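Esterase (Staphylococcus aureus subsp. aureus USA300_TCH1516, PDB 3D7R) is a putative esterase of the alpha/beta hydrolase fold, which probably cleaves ester bonds, though its natural substrate is not established. Local coordinates at residues Lys98-Gly104 / Asn165-Asp171; Thr146-Gln151 / Leu177-Phe181. One frame throughout, in Å; residues are numbered along the deposited sequence.

Interaction 1: Lys98-Gly104 / Asn165-Asp171; sequences KILYIHG and NVVVMGD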
ATOM      1  N   LYS A  98     -13.830  -8.720  -4.635  1.00 10.70           N
ATOM      2  CA  LYS A  98     -13.016  -7.536  -4.932  1.00  9.88           C
ATOM      3  C   LYS A  98     -11.773  -7.434  -4.055  1.00  9.46           C
ATOM      4  O   LYS A  98     -11.816  -7.781  -2.866  1.00  8.58           O
ATOM      5  CB  LYS A  98     -13.827  -6.248  -4.719  1.00 10.12           C
ATOM      6  CG  LYS A  98     -15.298  -6.275  -5.166  1.00 10.93           C
ATOM      7  CD  LYS A  98     -15.433  -6.140  -6.666  1.00 11.16           C
ATOM      8  CE  LYS A  98     -16.906  -5.989  -7.089  1.00  8.94           C
ATOM      9  NZ  LYS A  98     -17.036  -6.345  -8.527  1.00  8.34           N
ATOM     10  N   ILE A  99     -10.688  -6.915  -4.639  1.00  8.98           N
ATOM     11  CA  ILE A  99      -9.542  -6.422  -3.858  1.00  9.59           C
ATOM     12  C   ILE A  99      -9.491  -4.900  -4.034  1.00  9.32           C
ATOM     13  O   ILE A  99      -9.326  -4.398  -5.152  1.00  9.33           O
ATOM     14  CB  ILE A  99      -8.194  -7.024  -4.308  1.00  9.70           C
ATOM     15  CG1 ILE A  99      -8.141  -8.522  -4.005  1.00  9.55           C
ATOM     16  CG2 ILE A  99      -7.011  -6.295  -3.607  1.00  9.96           C
ATOM     17  CD1 ILE A  99      -7.052  -9.296  -4.801  1.00  9.24           C
ATOM     18  N   LEU A 100      -9.688  -4.174  -2.939  1.00  8.96           N
ATOM     19  CA  LEU A 100      -9.470  -2.730  -2.942  1.00  9.08           C
ATOM     20  C   LEU A 100      -7.977  -2.515  -2.784  1.00  9.23           C
ATOM     21  O   LEU A 100      -7.425  -2.748  -1.704  1.00  9.32           O
ATOM     22  CB  LEU A 100     -10.236  -2.056  -1.783  1.00  8.79           C
ATOM     23  CG  LEU A 100     -10.103  -0.533  -1.645  1.00  8.82           C
ATOM     24  CD1 LEU A 100     -10.355   0.190  -2.995  1.00  8.26           C
ATOM     25  CD2 LEU A 100     -11.041   0.004  -0.561  1.00  6.98           C
ATOM     26  N   TYR A 101      -7.318  -2.067  -3.848  1.00  8.80           N
ATOM     27  CA  TYR A 101      -5.859  -1.940  -3.815  1.00  8.08           C
ATOM     28  C   TYR A 101      -5.405  -0.503  -3.599  1.00  7.80           C
ATOM     29  O   TYR A 101      -5.698   0.362  -4.435  1.00  8.29           O
ATOM     30  CB  TYR A 101      -5.193  -2.528  -5.086  1.00  7.60           C
ATOM     31  CG  TYR A 101      -3.701  -2.715  -4.873  1.00  9.34           C
ATOM     32  CD1 TYR A 101      -3.173  -3.960  -4.509  1.00  8.92           C
ATOM     33  CD2 TYR A 101      -2.830  -1.636  -4.973  1.00  8.07           C
ATOM     34  CE1 TYR A 101      -1.815  -4.116  -4.272  1.00  9.66           C
ATOM     35  CE2 TYR A 101      -1.480  -1.783  -4.742  1.00  9.50           C
ATOM     36  CZ  TYR A 101      -0.982  -3.020  -4.385  1.00 10.88           C
ATOM     37  OH  TYR A 101       0.356  -3.148  -4.145  1.00 11.18           O
ATOM     38  N   ILE A 102      -4.659  -0.264  -2.513  1.00  7.55           N
ATOM     39  CA  ILE A 102      -4.157   1.079  -2.164  1.00  7.48           C
ATOM     40  C   ILE A 102      -2.655   1.153  -2.499  1.00  7.79           C
ATOM     41  O   ILE A 102      -1.822   0.579  -1.793  1.00  7.28           O
ATOM     42  CB  ILE A 102      -4.403   1.420  -0.660  1.00  7.27           C
ATOM     43  CG1 ILE A 102      -5.862   1.106  -0.219  1.00  7.58           C
ATOM     44  CG2 ILE A 102      -4.020   2.875  -0.373  1.00  7.82           C
ATOM     45  CD1 ILE A 102      -6.989   1.776  -1.069  1.00 10.95           C
ATOM     46  N   HIS A 103      -2.321   1.852  -3.584  1.00  8.06           N
ATOM     47  CA  HIS A 103      -0.985   1.797  -4.141  1.00  8.20           C
ATOM     48  C   HIS A 103       0.038   2.606  -3.325  1.00  8.34           C
ATOM     49  O   HIS A 103      -0.312   3.608  -2.689  1.00  8.95           O
ATOM     50  CB  HIS A 103      -1.005   2.257  -5.598  1.00  8.08           C
ATOM     51  CG  HIS A 103      -1.208   3.733  -5.761  1.00  7.87           C
ATOM     52  ND1 HIS A 103      -0.172   4.637  -5.675  1.00  7.50           N
ATOM     53  CD2 HIS A 103      -2.319   4.459  -6.027  1.00  6.92           C
ATOM     54  CE1 HIS A 103      -0.633   5.858  -5.886  1.00  5.85           C
ATOM     55  NE2 HIS A 103      -1.933   5.777  -6.106  1.00  7.07           N
ATOM     56  N   GLY A 104       1.293   2.156  -3.322  1.00  7.99           N
ATOM     57  CA  GLY A 104       2.370   2.910  -2.648  1.00  8.33           C
ATOM     58  C   GLY A 104       2.807   4.170  -3.397  1.00  8.00           C
ATOM     59  O   GLY A 104       2.356   4.442  -4.522  1.00  7.78           O
ATOM     60  N   ASN A 165     -16.997 -10.071   0.834  1.00  9.28           N
ATOM     61  CA  ASN A 165     -16.456 -10.357  -0.499  1.00  9.03           C
ATOM     62  C   ASN A 165     -15.459  -9.275  -0.939  1.00  8.49           C
ATOM     63  O   ASN A 165     -15.086  -9.172  -2.110  1.00  7.64           O
ATOM     64  CB  ASN A 165     -17.610 -10.514  -1.499  1.00  8.90           C
ATOM     65  CG  ASN A 165     -18.379 -11.798  -1.293  1.00 10.14           C
ATOM     66  OD1 ASN A 165     -17.780 -12.847  -1.131  1.00  9.87           O
ATOM     67  ND2 ASN A 165     -19.715 -11.719  -1.298  1.00  9.82           N
ATOM     68  N   VAL A 166     -15.028  -8.467   0.027  1.00  8.03           N
ATOM     69  CA  VAL A 166     -14.046  -7.429  -0.233  1.00  7.52           C
ATOM     70  C   VAL A 166     -12.803  -7.705   0.607  1.00  7.91           C
ATOM     71  O   VAL A 166     -12.897  -7.995   1.814  1.00  7.99           O
ATOM     72  CB  VAL A 166     -14.607  -6.014   0.078  1.00  7.78           C
ATOM     73  CG1 VAL A 166     -13.545  -4.939  -0.180  1.00  7.04           C
ATOM     74  CG2 VAL A 166     -15.855  -5.737  -0.781  1.00  7.00           C
ATOM     75  N   VAL A 167     -11.650  -7.629  -0.041  1.00  7.39           N
ATOM     76  CA  VAL A 167     -10.366  -7.741   0.637  1.00  7.57           C
ATOM     77  C   VAL A 167      -9.688  -6.388   0.429  1.00  7.55           C
ATOM     78  O   VAL A 167      -9.840  -5.776  -0.636  1.00  7.33           O
ATOM     79  CB  VAL A 167      -9.536  -8.910   0.037  1.00  7.73           C
ATOM     80  CG1 VAL A 167      -8.057  -8.839   0.424  1.00  7.88           C
ATOM     81  CG2 VAL A 167     -10.158 -10.310   0.416  1.00  7.51           C
ATOM     82  N   VAL A 168      -8.962  -5.909   1.439  1.00  7.67           N
ATOM     83  CA  VAL A 168      -8.205  -4.654   1.303  1.00  7.73           C
ATOM     84  C   VAL A 168      -6.716  -5.013   1.221  1.00  8.22           C
ATOM     85  O   VAL A 168      -6.256  -5.892   1.939  1.00  8.45           O
ATOM     86  CB  VAL A 168      -8.498  -3.639   2.455  1.00  7.85           C
ATOM     87  CG1 VAL A 168      -7.628  -2.370   2.316  1.00  7.44           C
ATOM     88  CG2 VAL A 168     -10.002  -3.248   2.475  1.00  7.67           C
HETATM   89  N   MSE A 169      -5.989  -4.367   0.309  1.00  7.64           N
HETATM   90  CA  MSE A 169      -4.576  -4.640   0.093  1.00  8.04           C
HETATM   91  C   MSE A 169      -3.858  -3.328  -0.226  1.00  7.80           C
HETATM   92  O   MSE A 169      -4.443  -2.432  -0.817  1.00  7.82           O
HETATM   93  CB  MSE A 169      -4.437  -5.588  -1.101  1.00  8.11           C
HETATM   94  CG  MSE A 169      -3.021  -6.025  -1.410  1.00 10.85           C
HETATM   95 SE   MSE A 169      -2.996  -7.366  -2.849  0.75 15.61          SE
HETATM   96  CE  MSE A 169      -4.224  -8.674  -2.095  1.00 12.35           C
ATOM     97  N   GLY A 170      -2.596  -3.214   0.169  1.00  8.03           N
ATOM     98  CA  GLY A 170      -1.801  -2.032  -0.178  1.00  7.94           C
ATOM     99  C   GLY A 170      -0.325  -2.304   0.018  1.00  8.29           C
ATOM    100  O   GLY A 170       0.037  -3.198   0.790  1.00  7.89           O
ATOM    101  N   ASP A 171       0.514  -1.505  -0.634  1.00  7.62           N
ATOM    102  CA  ASP A 171       1.958  -1.695  -0.564  1.00  8.59           C
ATOM    103  C   ASP A 171       2.618  -0.390  -0.156  1.00  8.35           C
ATOM    104  O   ASP A 171       2.135   0.679  -0.528  1.00  7.80           O
ATOM    105  CB  ASP A 171       2.527  -2.178  -1.918  1.00  8.48           C
ATOM    106  CG  ASP A 171       2.495  -1.085  -3.005  1.00  9.69           C
ATOM    107  OD1 ASP A 171       1.403  -0.783  -3.517  1.00  7.88           O
ATOM    108  OD2 ASP A 171       3.574  -0.540  -3.356  1.00 12.56           O
TER
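Lys98-Ile102 and Val166-Gly170 pair in parallel, their segment axes 22° apart, and a ladder of backbone hydrogen bonds runs from Lys98 N to Asn165 O at one end to Ile102 N to Met169 O at the other, with a weak last rung from Asp171 N to Ile102 O. Toward that end the strands close in, and Gly170 CA lies 3.1 Å from Ile102 O, an approach suited to a residue without a side chain. On one side of the sheet Lys98, Leu100 and Ile102 lie on helix 143-161, and Val168 on Pro193; the amine of Lys98 runs off to a salt bridge with Glu129. On the other side, Ile99 and Tyr101 pack on helix 113-126, and Met169, a selenomethionine, lies between them and also meets Tyr197. Met169 CB touches Ile99 CG2 at 3.7 Å, and Met169 CG is 3.6 Å from Tyr101 CE1. The selenium stands at the edge of the phenol ring, 4.9 Å from the centroid, a Met-aromatic contact. These are central strands of the alpha/beta hydrolase sheet, and His103-Gly104 begins an HGG sequence that in hormone-sensitive-lipase relatives forms the oxyanion-hole loop. At the strand end, Asp171 OD1 is gripped twice: Tyr101 OH lies 2.7 Å from Asp171 OD1 and Gly104 N 2.9 Å from Asp171 OD1, from opposite faces of the carboxylate. Tyr101 CG lies anti to the backbone N (chi1 -165°), which carries the ring along the sheet until its hydroxyl meets that oxygen. Asp171 OD2 is hydrogen-bonded to His115 NE2, on helix 113-126.

Interaction 2: Thr146-Gln151 / Leu177-Phe181; sequences TFQAIQ and LALSF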
ATOM      1  N   THR A 146      -7.481  12.075   1.567  1.00  9.16           N
ATOM      2  CA  THR A 146      -7.048  10.748   1.140  1.00  9.10           C
ATOM      3  C   THR A 146      -7.964   9.693   1.727  1.00  9.10           C
ATOM      4  O   THR A 146      -8.495   8.835   1.006  1.00  8.47           O
ATOM      5  CB  THR A 146      -5.604  10.494   1.604  1.00  9.47           C
ATOM      6  OG1 THR A 146      -4.753  11.462   0.985  1.00  9.16           O
ATOM      7  CG2 THR A 146      -5.133   9.067   1.221  1.00  8.81           C
ATOM      8  N   PHE A 147      -8.178   9.773   3.039  1.00  9.24           N
ATOM      9  CA  PHE A 147      -9.008   8.773   3.719  1.00  9.94           C
ATOM     10  C   PHE A 147     -10.503   8.841   3.348  1.00  9.84           C
ATOM     11  O   PHE A 147     -11.153   7.806   3.237  1.00  9.98           O
ATOM     12  CB  PHE A 147      -8.784   8.809   5.244  1.00  9.48           C
ATOM     13  CG  PHE A 147      -7.541   8.061   5.686  1.00 11.25           C
ATOM     14  CD1 PHE A 147      -7.414   6.684   5.447  1.00 10.87           C
ATOM     15  CD2 PHE A 147      -6.484   8.733   6.296  1.00 10.76           C
ATOM     16  CE1 PHE A 147      -6.252   5.988   5.841  1.00 12.14           C
ATOM     17  CE2 PHE A 147      -5.327   8.049   6.694  1.00  9.28           C
ATOM     18  CZ  PHE A 147      -5.217   6.670   6.472  1.00 11.20           C
ATOM     19  N   GLN A 148     -11.042  10.039   3.137  1.00  9.66           N
ATOM     20  CA  GLN A 148     -12.445  10.155   2.736  1.00 10.83           C
ATOM     21  C   GLN A 148     -12.692   9.505   1.383  1.00  9.47           C
ATOM     22  O   GLN A 148     -13.725   8.855   1.165  1.00  9.25           O
ATOM     23  CB  GLN A 148     -12.926  11.624   2.783  1.00 11.38           C
ATOM     24  CG  GLN A 148     -12.890  12.153   4.247  1.00 17.16           C
ATOM     25  CD  GLN A 148     -13.275  13.622   4.414  1.00 24.35           C
ATOM     26  OE1 GLN A 148     -13.115  14.447   3.505  1.00 28.30           O
ATOM     27  NE2 GLN A 148     -13.764  13.957   5.606  1.00 25.81           N
ATOM     28  N   ALA A 149     -11.737   9.674   0.474  1.00  9.39           N
ATOM     29  CA  ALA A 149     -11.826   9.057  -0.847  1.00  9.15           C
ATOM     30  C   ALA A 149     -11.798   7.531  -0.776  1.00  9.81           C
ATOM     31  O   ALA A 149     -12.560   6.858  -1.461  1.00 10.29           O
ATOM     32  CB  ALA A 149     -10.720   9.566  -1.736  1.00  9.43           C
ATOM     33  N   ILE A 150     -10.901   6.978   0.034  1.00 10.35           N
ATOM     34  CA  ILE A 150     -10.822   5.524   0.183  1.00 10.15           C
ATOM     35  C   ILE A 150     -12.137   4.961   0.769  1.00 10.01           C
ATOM     36  O   ILE A 150     -12.651   3.955   0.285  1.00  9.48           O
ATOM     37  CB  ILE A 150      -9.560   5.123   0.994  1.00 10.85           C
ATOM     38  CG1 ILE A 150      -8.297   5.547   0.219  1.00 11.27           C
ATOM     39  CG2 ILE A 150      -9.527   3.593   1.288  1.00 10.93           C
ATOM     40  CD1 ILE A 150      -7.003   5.304   0.943  1.00 10.48           C
ATOM     41  N   GLN A 151     -12.686   5.647   1.778  1.00  9.73           N
ATOM     42  CA  GLN A 151     -14.010   5.334   2.332  1.00 10.18           C
ATOM     43  C   GLN A 151     -15.088   5.253   1.248  1.00 10.02           C
ATOM     44  O   GLN A 151     -15.882   4.307   1.224  1.00  9.50           O
ATOM     45  CB  GLN A 151     -14.418   6.388   3.384  1.00 10.08           C
ATOM     46  CG  GLN A 151     -15.694   6.026   4.174  1.00 12.35           C
ATOM     47  CD  GLN A 151     -15.484   4.802   5.079  1.00 12.59           C
ATOM     48  OE1 GLN A 151     -14.562   4.777   5.902  1.00 14.16           O
ATOM     49  NE2 GLN A 151     -16.345   3.788   4.934  1.00 13.60           N
ATOM     50  N   LEU A 177      -1.752   3.047   4.647  1.00  8.14           N
ATOM     51  CA  LEU A 177      -3.112   3.553   4.392  1.00  8.22           C
ATOM     52  C   LEU A 177      -4.154   2.437   4.550  1.00  8.16           C
ATOM     53  O   LEU A 177      -5.192   2.629   5.169  1.00  8.59           O
ATOM     54  CB  LEU A 177      -3.246   4.152   2.977  1.00  8.51           C
ATOM     55  CG  LEU A 177      -2.584   5.466   2.578  1.00 11.00           C
ATOM     56  CD1 LEU A 177      -3.170   5.976   1.247  1.00 10.78           C
ATOM     57  CD2 LEU A 177      -2.782   6.542   3.665  1.00 10.00           C
ATOM     58  N   ALA A 178      -3.855   1.266   4.005  1.00  8.09           N
ATOM     59  CA  ALA A 178      -4.767   0.126   4.080  1.00  7.53           C
ATOM     60  C   ALA A 178      -5.023  -0.287   5.527  1.00  7.51           C
ATOM     61  O   ALA A 178      -6.181  -0.432   5.918  1.00  7.36           O
ATOM     62  CB  ALA A 178      -4.230  -1.048   3.257  1.00  7.50           C
ATOM     63  N   LEU A 179      -3.963  -0.470   6.326  1.00  7.43           N
ATOM     64  CA  LEU A 179      -4.161  -0.823   7.746  1.00  7.41           C
ATOM     65  C   LEU A 179      -4.902   0.290   8.510  1.00  7.68           C
ATOM     66  O   LEU A 179      -5.866   0.018   9.235  1.00  7.80           O
ATOM     67  CB  LEU A 179      -2.828  -1.175   8.446  1.00  7.18           C
ATOM     68  CG  LEU A 179      -2.902  -1.408   9.967  1.00  6.84           C
ATOM     69  CD1 LEU A 179      -3.847  -2.546  10.351  1.00  6.04           C
ATOM     70  CD2 LEU A 179      -1.534  -1.664  10.578  1.00  6.69           C
ATOM     71  N   SER A 180      -4.433   1.529   8.374  1.00  7.57           N
ATOM     72  CA  SER A 180      -5.088   2.666   9.023  1.00  8.48           C
ATOM     73  C   SER A 180      -6.578   2.788   8.628  1.00  8.26           C
ATOM     74  O   SER A 180      -7.442   3.088   9.467  1.00  8.94           O
ATOM     75  CB  SER A 180      -4.323   3.952   8.700  1.00  8.48           C
ATOM     76  OG  SER A 180      -5.034   5.081   9.149  1.00 13.07           O
ATOM     77  N   PHE A 181      -6.882   2.546   7.360  1.00  7.78           N
ATOM     78  CA  PHE A 181      -8.269   2.601   6.891  1.00  7.92           C
ATOM     79  C   PHE A 181      -9.136   1.488   7.515  1.00  7.79           C
ATOM     80  O   PHE A 181     -10.259   1.727   7.933  1.00  7.64           O
ATOM     81  CB  PHE A 181      -8.343   2.583   5.352  1.00  8.12           C
ATOM     82  CG  PHE A 181      -9.759   2.425   4.819  1.00  8.10           C
ATOM     83  CD1 PHE A 181     -10.682   3.455   4.954  1.00  7.04           C
ATOM     84  CD2 PHE A 181     -10.162   1.230   4.208  1.00  8.44           C
ATOM     85  CE1 PHE A 181     -11.999   3.300   4.504  1.00  8.25           C
ATOM     86  CE2 PHE A 181     -11.481   1.075   3.737  1.00  7.93           C
ATOM     87  CZ  PHE A 181     -12.382   2.106   3.882  1.00  7.20           C
TER
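Ile150 and Phe181 meet where helices 143-161 and 173-187 cross steeply, packed on the same side of the central sheet of the alpha/beta hydrolase fold. The short segments run 73° apart, and their axes stay 11.0 Å from each other, a spacing bridged by large side chains with no hydrogen bond between the segments.

One contact is a CH-pi interaction. Ile150 CG2, placed anti to the backbone N, sits over the centre of the Phe181 ring, 3.7 Å from the centroid and only 9° off the normal. A methyl branch reaching out from a beta-branched residue suits this role, since it lies almost squarely on the flat ring.

Among the purely apolar contacts, Leu177 is the wedge. One of its methyls, CD1, touches Thr146 CG2 at 3.7 Å and also Ile150 CD1, while the other, CD2, reaches Phe147 CZ. Thr146 thus turns its methyl to the leucine and keeps OG1 for Trp235 and Pro136 O.

The remaining contacts set aromatic C-H groups beside oxygen. Phe147 leans across toward the backbone of helix 173-187: Leu177 O lies at the edge of its ring, near the ring plane, 3.6 Å from CE1, and that oxygen also accepts the helical bond from Phe181 N. Ser180 is small enough to let Phe147 CZ come within 3.1 Å of Ser180 OG, whose polar partner is Arg245 O. A dimethyl sulfoxide molecule, probably from the crystallisation liquor, lies against Phe147. Gln151 bends at chi2 and bonds Asp155 through NE2; its amide lies beside Phe181, the amide and ring planes 51° apart, with Gln151 OE1 3.3 Å from Phe181 CE1.

The two interactions have centres 11 Å apart and touch through the sheet face that carries Ile102 and Val168. Ile102 joins them: its CG2 lies 3.6 Å from Leu177 CD1 and its CD1 3.9 Å from Ile150 CG2, so the strand side chain fits between the two helices of interaction 2. Val168 CG1 adds a contact with Ala178 CB at 3.8 Å. Helix 143-161 precedes strand 166-171 and helix 173-187 follows it; that strand-turn-helix is the family's nucleophile elbow, but Gly172 probably holds the usual serine position and no nucleophile is established here. The sodium ion is distant, about 8 Å from Leu100 and 12 Å from Ile150, measured from their side chains.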